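Local structure of cytochrome C (Marichromatium purpuratum 984, 5LO9) at residues Gln142-Ser145 / Tyr146-Gln150; Gln152-Thr156 / Gly157-Gly161; Glu486-Ala490 / Arg491-Ser495. The protein probably oxidises thiosulfate to tetrathionate, a reaction it may also run in reverse, moving electrons through a chain of four covalently bound haems c. All blocks are in the same frame, centred on the assembly; numbering follows the deposited sequence.

Interaction 1: residues Gln142-Ser145 / Tyr146-Gln150; sequences QPYS and YLLAQ. With HEC (heme c), chain C.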
# COMPACT_ATOMS: atom_id res chain seq x y z
N GLN A 142 -35.07 13.64 -24.40
CA GLN A 142 -36.14 12.95 -25.11
C GLN A 142 -37.32 12.77 -24.17
O GLN A 142 -37.13 12.43 -23.00
CB GLN A 142 -35.66 11.59 -25.61
CG GLN A 142 -34.80 11.65 -26.83
CD GLN A 142 -35.56 12.08 -28.10
OE1 GLN A 142 -36.76 12.39 -28.08
NE2 GLN A 142 -34.85 12.08 -29.22
N PRO A 143 -38.55 12.97 -24.63
CA PRO A 143 -39.71 12.79 -23.76
C PRO A 143 -39.73 11.42 -23.10
O PRO A 143 -39.24 10.43 -23.65
CB PRO A 143 -40.91 12.96 -24.70
CG PRO A 143 -40.44 13.88 -25.73
CD PRO A 143 -38.94 13.50 -25.95
N TYR A 144 -40.25 11.39 -21.87
CA TYR A 144 -40.39 10.14 -21.14
C TYR A 144 -41.16 9.12 -21.94
O TYR A 144 -40.70 7.98 -22.11
CB TYR A 144 -41.10 10.40 -19.82
CG TYR A 144 -41.55 9.15 -19.03
CD1 TYR A 144 -40.68 8.51 -18.11
CD2 TYR A 144 -42.84 8.66 -19.17
CE1 TYR A 144 -41.11 7.40 -17.38
CE2 TYR A 144 -43.27 7.57 -18.45
CZ TYR A 144 -42.41 6.93 -17.56
OH TYR A 144 -42.88 5.84 -16.87
N SER A 145 -42.31 9.51 -22.48
CA SER A 145 -43.15 8.57 -23.21
C SER A 145 -42.40 7.97 -24.39
O SER A 145 -42.59 6.79 -24.71
CB SER A 145 -44.42 9.25 -23.67
OG SER A 145 -44.13 10.46 -24.36
N TYR A 146 -41.54 8.77 -25.05
CA TYR A 146 -40.83 8.29 -26.24
C TYR A 146 -39.73 7.30 -25.87
O TYR A 146 -39.61 6.23 -26.49
CB TYR A 146 -40.23 9.46 -26.99
CG TYR A 146 -39.42 9.00 -28.17
CD1 TYR A 146 -40.02 8.39 -29.25
CD2 TYR A 146 -38.05 9.14 -28.19
CE1 TYR A 146 -39.28 7.94 -30.35
CE2 TYR A 146 -37.29 8.69 -29.28
CZ TYR A 146 -37.91 8.08 -30.34
OH TYR A 146 -37.17 7.64 -31.40
N LEU A 147 -38.91 7.66 -24.88
CA LEU A 147 -37.87 6.76 -24.40
C LEU A 147 -38.46 5.43 -23.93
O LEU A 147 -37.94 4.35 -24.25
CB LEU A 147 -37.08 7.43 -23.28
CG LEU A 147 -36.18 8.59 -23.71
CD1 LEU A 147 -35.80 9.38 -22.53
CD2 LEU A 147 -34.97 8.04 -24.38
N LEU A 148 -39.55 5.48 -23.16
CA LEU A 148 -40.12 4.25 -22.64
C LEU A 148 -40.69 3.39 -23.77
O LEU A 148 -40.59 2.16 -23.75
CB LEU A 148 -41.20 4.55 -21.60
CG LEU A 148 -41.90 3.32 -20.97
CD1 LEU A 148 -40.89 2.33 -20.35
CD2 LEU A 148 -42.92 3.74 -19.95
N ALA A 149 -41.30 4.03 -24.78
CA ALA A 149 -41.81 3.26 -25.91
C ALA A 149 -40.69 2.52 -26.63
O ALA A 149 -40.82 1.33 -26.93
CB ALA A 149 -42.55 4.19 -26.87
N GLN A 150 -39.56 3.19 -26.89
CA GLN A 150 -38.47 2.51 -27.58
C GLN A 150 -37.98 1.31 -26.78
O GLN A 150 -37.72 0.23 -27.34
CB GLN A 150 -37.32 3.49 -27.83
CG GLN A 150 -37.69 4.74 -28.60
CD GLN A 150 -38.67 4.52 -29.73
OE1 GLN A 150 -38.38 3.83 -30.70
NE2 GLN A 150 -39.83 5.13 -29.62
FE HEC C . -42.34 12.27 -36.42
CHA HEC C . -40.73 9.89 -34.45
CHB HEC C . -39.32 12.88 -38.16
CHC HEC C . -44.04 14.40 -38.64
CHD HEC C . -45.29 11.86 -34.54
NA HEC C . -40.38 11.53 -36.33
C1A HEC C . -39.94 10.59 -35.48
C2A HEC C . -38.49 10.26 -35.66
C3A HEC C . -38.11 11.14 -36.76
C4A HEC C . -39.34 11.89 -37.09
CMA HEC C . -36.75 11.22 -37.36
CAA HEC C . -37.61 9.27 -34.92
CBA HEC C . -36.93 10.06 -33.82
CGA HEC C . -35.77 9.38 -33.12
O1A HEC C . -35.35 9.91 -32.06
O2A HEC C . -35.24 8.35 -33.60
NB HEC C . -41.78 13.43 -38.07
C1B HEC C . -40.55 13.54 -38.58
C2B HEC C . -40.50 14.44 -39.74
C3B HEC C . -41.89 14.89 -39.90
C4B HEC C . -42.60 14.19 -38.81
CMB HEC C . -39.30 14.80 -40.53
CAB HEC C . -42.44 15.80 -40.94
CBB HEC C . -42.15 15.19 -42.31
NC HEC C . -44.29 12.99 -36.55
C1C HEC C . -44.77 13.80 -37.51
C2C HEC C . -46.20 14.13 -37.30
C3C HEC C . -46.56 13.40 -36.09
C4C HEC C . -45.30 12.74 -35.71
CMC HEC C . -47.03 15.02 -38.15
CAC HEC C . -47.87 13.32 -35.36
CBC HEC C . -48.98 12.95 -36.29
ND HEC C . -42.91 11.09 -34.81
C1D HEC C . -44.11 11.07 -34.22
C2D HEC C . -44.19 10.13 -33.10
C3D HEC C . -42.86 9.54 -33.05
C4D HEC C . -42.14 10.20 -34.17
CMD HEC C . -45.36 9.83 -32.22
CAD HEC C . -42.43 8.45 -32.11
CBD HEC C . -42.46 7.19 -32.99
CGD HEC C . -42.08 5.96 -32.22
O1D HEC C . -41.52 5.00 -32.82
O2D HEC C . -42.38 5.97 -31.01
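Gln142 and Tyr146 lie alongside each other and point the same way, the amide passing the phenol ring with the two planes 41° apart. OE1 of Gln142 comes obliquely to CD2 of Tyr146 at 3.5 Å, while its hydrogen bond goes to the backbone N of Arg39. Further back on the same side chain, CB of Gln142 packs on CG of Leu147, 3.6 Å away. Tyr144 and Leu148 make a second lengthwise pair: both carry CG anti to the backbone N (chi1 169° and 179°), which sends them out in one direction and brings CD2 of Leu148 to 3.7 Å from OH of Tyr144. Both also touch helix 176-187. The backbone bonds are those of the first turn of helix 144-156, with Pro143 at the N-cap. The carbonyl O of Pro143 takes Leu147 N at 3.0 Å and, weakly, Tyr146 N; Tyr144 O takes Leu148 N at 2.9 Å, and Ser145 O takes Ala149 N at 3.0 Å. Glu33 holds this helix start from outside, its carboxylate bonded to Tyr144 N and its carbonyl to Ser145 OG. Tyr146 and, one turn on, Gln150 make the polar bonds to haem. NE2 of Gln150 donates to propionate oxygen O2D of the chain C haem at 3.0 Å and weakly to Tyr146 O, while OE1 is bonded to Arg159; CG of Gln150 lies over one face of the Tyr146 ring, toward its rim. The phenol oxygen of Tyr146 is hydrogen-bonded to Arg60 and to a propionate of the chain D haem, between the two cofactors. A leucine at this position would probably leave that propionate and Arg60 without their shared hydroxyl partner, and Gln142 and Gln150 without the ring between them.

Interaction 2: residues Gln152-Thr156 / Gly157-Gly161; sequences QAWGT and GRRHG. With HEC (heme c), chain D; PGO (S-1,2-propanediol), chain P.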
# COMPACT_ATOMS: atom_id res chain seq x y z
N GLN A 152 -39.61 -0.46 -24.57
CA GLN A 152 -40.63 -1.49 -24.68
C GLN A 152 -40.59 -2.15 -26.05
O GLN A 152 -40.75 -3.37 -26.17
CB GLN A 152 -41.98 -0.89 -24.40
CG GLN A 152 -42.22 -0.66 -22.93
CD GLN A 152 -43.44 0.20 -22.65
OE1 GLN A 152 -43.84 1.07 -23.46
NE2 GLN A 152 -44.01 -0.00 -21.50
N ALA A 153 -40.32 -1.36 -27.10
CA ALA A 153 -40.28 -1.92 -28.45
C ALA A 153 -39.14 -2.90 -28.61
O ALA A 153 -39.33 -4.03 -29.06
CB ALA A 153 -40.16 -0.79 -29.47
N TRP A 154 -37.93 -2.51 -28.22
CA TRP A 154 -36.80 -3.40 -28.42
C TRP A 154 -36.95 -4.65 -27.57
O TRP A 154 -36.54 -5.75 -27.99
CB TRP A 154 -35.49 -2.69 -28.08
CG TRP A 154 -34.78 -2.05 -29.22
CD1 TRP A 154 -34.33 -2.67 -30.34
CD2 TRP A 154 -34.42 -0.69 -29.33
NE1 TRP A 154 -33.69 -1.76 -31.16
CE2 TRP A 154 -33.75 -0.53 -30.56
CE3 TRP A 154 -34.59 0.42 -28.52
CZ2 TRP A 154 -33.24 0.68 -30.99
CZ3 TRP A 154 -34.09 1.64 -28.95
CH2 TRP A 154 -33.43 1.76 -30.17
N GLY A 155 -37.53 -4.51 -26.38
CA GLY A 155 -37.66 -5.65 -25.48
C GLY A 155 -38.64 -6.69 -25.95
O GLY A 155 -38.64 -7.81 -25.44
N THR A 156 -39.48 -6.33 -26.92
CA THR A 156 -40.44 -7.24 -27.49
C THR A 156 -40.23 -7.50 -28.98
O THR A 156 -40.93 -8.36 -29.54
CB THR A 156 -41.87 -6.72 -27.25
OG1 THR A 156 -42.06 -5.43 -27.88
CG2 THR A 156 -42.14 -6.60 -25.82
N GLY A 157 -39.26 -6.85 -29.63
CA GLY A 157 -38.96 -7.09 -31.03
C GLY A 157 -39.71 -6.25 -32.02
O GLY A 157 -39.54 -6.43 -33.23
N ARG A 158 -40.50 -5.29 -31.56
CA ARG A 158 -41.19 -4.34 -32.41
C ARG A 158 -40.28 -3.20 -32.87
O ARG A 158 -40.75 -2.24 -33.49
CB ARG A 158 -42.40 -3.80 -31.62
CG ARG A 158 -43.43 -4.89 -31.20
CD ARG A 158 -44.39 -4.40 -30.14
NE ARG A 158 -45.56 -5.30 -30.07
CZ ARG A 158 -45.85 -6.19 -29.11
NH1 ARG A 158 -45.09 -6.38 -28.02
NH2 ARG A 158 -46.96 -6.91 -29.22
N ARG A 159 -38.99 -3.24 -32.52
CA ARG A 159 -37.96 -2.38 -33.09
C ARG A 159 -36.68 -3.19 -33.23
O ARG A 159 -36.30 -3.93 -32.31
CB ARG A 159 -37.64 -1.15 -32.23
CG ARG A 159 -36.55 -0.28 -32.88
CD ARG A 159 -36.46 1.10 -32.32
NE ARG A 159 -35.33 1.85 -32.87
CZ ARG A 159 -35.04 3.11 -32.55
NH1 ARG A 159 -35.79 3.78 -31.68
NH2 ARG A 159 -33.98 3.72 -33.08
N HIS A 160 -36.02 -3.05 -34.39
CA HIS A 160 -34.80 -3.80 -34.62
C HIS A 160 -33.99 -3.07 -35.69
O HIS A 160 -34.28 -1.92 -36.04
CB HIS A 160 -35.13 -5.25 -34.96
CG HIS A 160 -36.08 -5.38 -36.10
ND1 HIS A 160 -35.66 -5.68 -37.39
CD2 HIS A 160 -37.43 -5.21 -36.17
CE1 HIS A 160 -36.70 -5.70 -38.19
NE2 HIS A 160 -37.79 -5.41 -37.48
N GLY A 161 -32.94 -3.72 -36.16
CA GLY A 161 -32.15 -3.24 -37.28
C GLY A 161 -30.89 -2.47 -36.93
O GLY A 161 -30.06 -2.25 -37.82
FE HEC D . -28.93 2.75 -26.40
CHA HEC D . -30.52 3.99 -29.24
CHB HEC D . -31.70 3.69 -24.46
CHC HEC D . -27.30 1.64 -23.52
CHD HEC D . -26.31 1.55 -28.36
NA HEC D . -30.76 3.68 -26.80
C1A HEC D . -31.20 4.09 -27.98
C2A HEC D . -32.54 4.69 -27.94
C3A HEC D . -32.91 4.59 -26.52
C4A HEC D . -31.72 3.94 -25.90
CMA HEC D . -34.19 5.05 -25.89
CAA HEC D . -33.38 5.28 -29.05
CBA HEC D . -33.10 6.77 -29.15
CGA HEC D . -33.97 7.41 -30.21
O1A HEC D . -33.72 8.58 -30.56
O2A HEC D . -34.92 6.75 -30.68
NB HEC D . -29.41 2.68 -24.37
C1B HEC D . -30.54 3.10 -23.79
C2B HEC D . -30.55 2.91 -22.32
C3B HEC D . -29.25 2.28 -22.05
C4B HEC D . -28.64 2.20 -23.39
CMB HEC D . -31.65 3.26 -21.36
CAB HEC D . -28.63 1.85 -20.75
CBB HEC D . -29.54 0.89 -20.05
NC HEC D . -27.13 1.78 -26.01
C1C HEC D . -26.65 1.45 -24.81
C2C HEC D . -25.33 0.80 -24.87
C3C HEC D . -25.03 0.75 -26.31
C4C HEC D . -26.23 1.39 -26.90
CMC HEC D . -24.55 0.30 -23.70
CAC HEC D . -23.81 0.25 -27.05
CBC HEC D . -23.16 -1.03 -26.61
ND HEC D . -28.49 2.77 -28.43
C1D HEC D . -27.44 2.23 -29.01
C2D HEC D . -27.43 2.41 -30.48
C3D HEC D . -28.65 3.13 -30.76
C4D HEC D . -29.23 3.30 -29.40
CMD HEC D . -26.42 1.94 -31.45
CAD HEC D . -29.15 3.58 -32.11
CBD HEC D . -30.14 2.56 -32.71
CGD HEC D . -30.43 2.84 -34.17
O1D HEC D . -31.62 2.72 -34.51
O2D HEC D . -29.51 3.19 -34.95
C1 PGO P . -37.45 -8.10 -20.55
C2 PGO P . -37.62 -9.38 -21.39
C3 PGO P . -36.85 -10.57 -20.76
O1 PGO P . -37.79 -6.93 -21.31
O2 PGO P . -37.23 -9.10 -22.76
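The carbonyl oxygen of Ala153 gathers three backbone amides, Thr156 N at 3.1 Å, Gly157 N at 2.9 Å and Arg158 N at 3.0 Å, the last two bonds weak because their N-H groups point well off line. Gly157 N also makes a weak hydrogen bond to Trp154 O. With the positive phi of Gly157 (90°), where a side chain would run into the carbonyl of Thr156, this is the pattern of a Schellman motif closing helix 144-156, drawn here with weak bonds. The turn sends Arg159 back beside Trp154. Its CG is anti to the backbone N (chi1 -180°) and the chain stays extended to NE, laying the whole side chain along the indole: CD makes a CH-pi contact, 3.6 Å from the centroid of the six-membered ring of Trp154, and farther out one face of the guanidinium rests on atom CH2 of Trp154. The guanidinium edge turns to the chain D haem and bridges both propionates. NH2 of Arg159 reaches O1D at 2.9 Å, and NH1 reaches O2A, longer at 3.3 Å but nearly straight (173°). NH1 is shared with OE1 of Gln150, and helix 45-57 touches the arginine through Tyr47 and Gln51. The indole meets the same haem edge-on, CZ3 of Trp154 lying 3.6 Å from C2A, and it also packs on Met167, an axial ligand of that haem iron. On the exposed side of the turn, NH1 of Arg158 donates to OG1 of Thr156 at 3.2 Å, with the oxygen close to the guanidinium plane.

Interaction 3: residues Glu486-Ala490 / Arg491-Ser495; sequences ERTAA and RFHAS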
# COMPACT_ATOMS: atom_id res chain seq x y z
N GLU A 486 16.34 0.16 -33.93
CA GLU A 486 16.94 -1.16 -33.69
C GLU A 486 17.44 -1.29 -32.25
O GLU A 486 17.20 -2.30 -31.57
CB GLU A 486 18.11 -1.42 -34.66
CG GLU A 486 17.81 -2.46 -35.76
CD GLU A 486 19.03 -2.84 -36.66
OE1 GLU A 486 20.08 -2.18 -36.60
OE2 GLU A 486 18.92 -3.81 -37.45
N ARG A 487 18.15 -0.28 -31.76
CA ARG A 487 18.70 -0.44 -30.43
C ARG A 487 17.58 -0.54 -29.39
O ARG A 487 17.53 -1.49 -28.61
CB ARG A 487 19.67 0.71 -30.16
CG ARG A 487 20.49 0.55 -28.91
CD ARG A 487 21.20 -0.81 -28.85
NE ARG A 487 22.11 -0.86 -27.71
CZ ARG A 487 22.40 -1.96 -27.01
NH1 ARG A 487 21.85 -3.13 -27.34
NH2 ARG A 487 23.23 -1.86 -25.98
N THR A 488 16.63 0.41 -29.42
CA THR A 488 15.50 0.37 -28.51
C THR A 488 14.73 -0.94 -28.65
O THR A 488 14.19 -1.47 -27.67
CB THR A 488 14.57 1.57 -28.76
OG1 THR A 488 15.23 2.81 -28.46
CG2 THR A 488 13.32 1.51 -27.91
N ALA A 489 14.66 -1.45 -29.88
CA ALA A 489 13.94 -2.70 -30.10
C ALA A 489 14.64 -3.86 -29.42
O ALA A 489 13.99 -4.69 -28.78
CB ALA A 489 13.80 -2.97 -31.59
N ALA A 490 15.96 -3.93 -29.55
CA ALA A 490 16.69 -5.08 -29.03
C ALA A 490 16.69 -5.13 -27.52
O ALA A 490 16.75 -6.22 -26.94
CB ALA A 490 18.10 -5.04 -29.56
N ARG A 491 16.64 -3.98 -26.87
CA ARG A 491 16.68 -3.89 -25.42
C ARG A 491 15.32 -4.04 -24.76
O ARG A 491 15.25 -4.49 -23.62
CB ARG A 491 17.24 -2.53 -24.99
CG ARG A 491 18.55 -2.18 -25.67
CD ARG A 491 19.35 -1.13 -24.92
NE ARG A 491 19.19 -1.21 -23.48
CZ ARG A 491 19.33 -0.18 -22.66
NH1 ARG A 491 19.64 1.03 -23.13
NH2 ARG A 491 19.16 -0.37 -21.36
N PHE A 492 14.25 -3.58 -25.40
CA PHE A 492 12.98 -3.52 -24.71
C PHE A 492 11.83 -4.22 -25.42
O PHE A 492 10.72 -4.28 -24.86
CB PHE A 492 12.59 -2.07 -24.50
CG PHE A 492 13.60 -1.26 -23.76
CD1 PHE A 492 13.79 -1.42 -22.42
CD2 PHE A 492 14.34 -0.31 -24.41
CE1 PHE A 492 14.69 -0.66 -21.75
CE2 PHE A 492 15.25 0.45 -23.73
CZ PHE A 492 15.42 0.26 -22.40
N HIS A 493 12.04 -4.77 -26.62
CA HIS A 493 10.93 -5.29 -27.40
C HIS A 493 11.28 -6.62 -28.04
O HIS A 493 10.74 -6.97 -29.10
CB HIS A 493 10.52 -4.30 -28.46
CG HIS A 493 10.01 -3.00 -27.92
ND1 HIS A 493 8.70 -2.82 -27.52
CD2 HIS A 493 10.64 -1.82 -27.73
CE1 HIS A 493 8.54 -1.56 -27.13
NE2 HIS A 493 9.70 -0.94 -27.24
N ALA A 494 12.20 -7.35 -27.43
CA ALA A 494 12.70 -8.58 -28.05
C ALA A 494 11.79 -9.74 -27.66
O ALA A 494 12.10 -10.58 -26.81
CB ALA A 494 14.16 -8.80 -27.66
N SER A 495 10.62 -9.77 -28.30
CA SER A 495 9.63 -10.83 -28.12
C SER A 495 8.92 -11.09 -29.45
O SER A 495 8.76 -10.16 -30.26
CB SER A 495 8.59 -10.46 -27.06
OG SER A 495 7.43 -11.28 -27.19
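One face of the Arg487 guanidinium is covered by Arg491, whose CD sits over its centre, 3.8 Å from CZ of Arg487. The two arginines cross with their guanidinium planes 43° apart; the contact is of hydrocarbon CD on the flat group, and the like charges stay separate: NH2 of Arg487 is 4.8 Å from NE of Arg491. Arg491 in turn has the CZ of Phe492 over a face of its own guanidinium, while its CB lies over the phenyl ring toward the rim. Thr488 O lies at two ring edges, 3.5 Å from CD2 of Phe492 and 3.6 Å from CD2 of His493. These groups surround the last turn of helix 485-492. Arg491 N bonds to Arg487 O at 3.2 Å, Phe492 N to Thr488 O at 3.1 Å, and His493 N to Ala489 O at 2.9 Å; His493 then leaves helical geometry, and the chain swings through an inverse gamma turn centred on Ala494. The methyl CG2 of Thr488, anti to its own amide nitrogen, faces CD2 of Phe492 at 4.1 Å, while OG1 holds the backbone N of Asp482. His493 fastens this helix end to neighbouring loops: ND1 bonds to Asp498 and NE2 to Asp478, which fixes the rotation of the ring, and Tyr500 stacks on it.

Overall arrangement
Followed from the N terminus, all three are local contacts in series, each within one continuous run of chain, so none encloses or crosses another. Interaction 1 starts helix 144-156 and interaction 2 ends it, their centres 13 Å apart. They join directly where Gln150 OE1 meets Arg159 NH1 at 2.8 Å, a probable hydrogen bond, linking the side chains that hold propionates of the first and second haems. Interaction 3 finishes the late helix 485-492 on the opposite side of the chain's centre, its centre 56 Å from that of interaction 1 and 53 Å from that of interaction 2, and ties that helix to the chain on both sides of it in sequence.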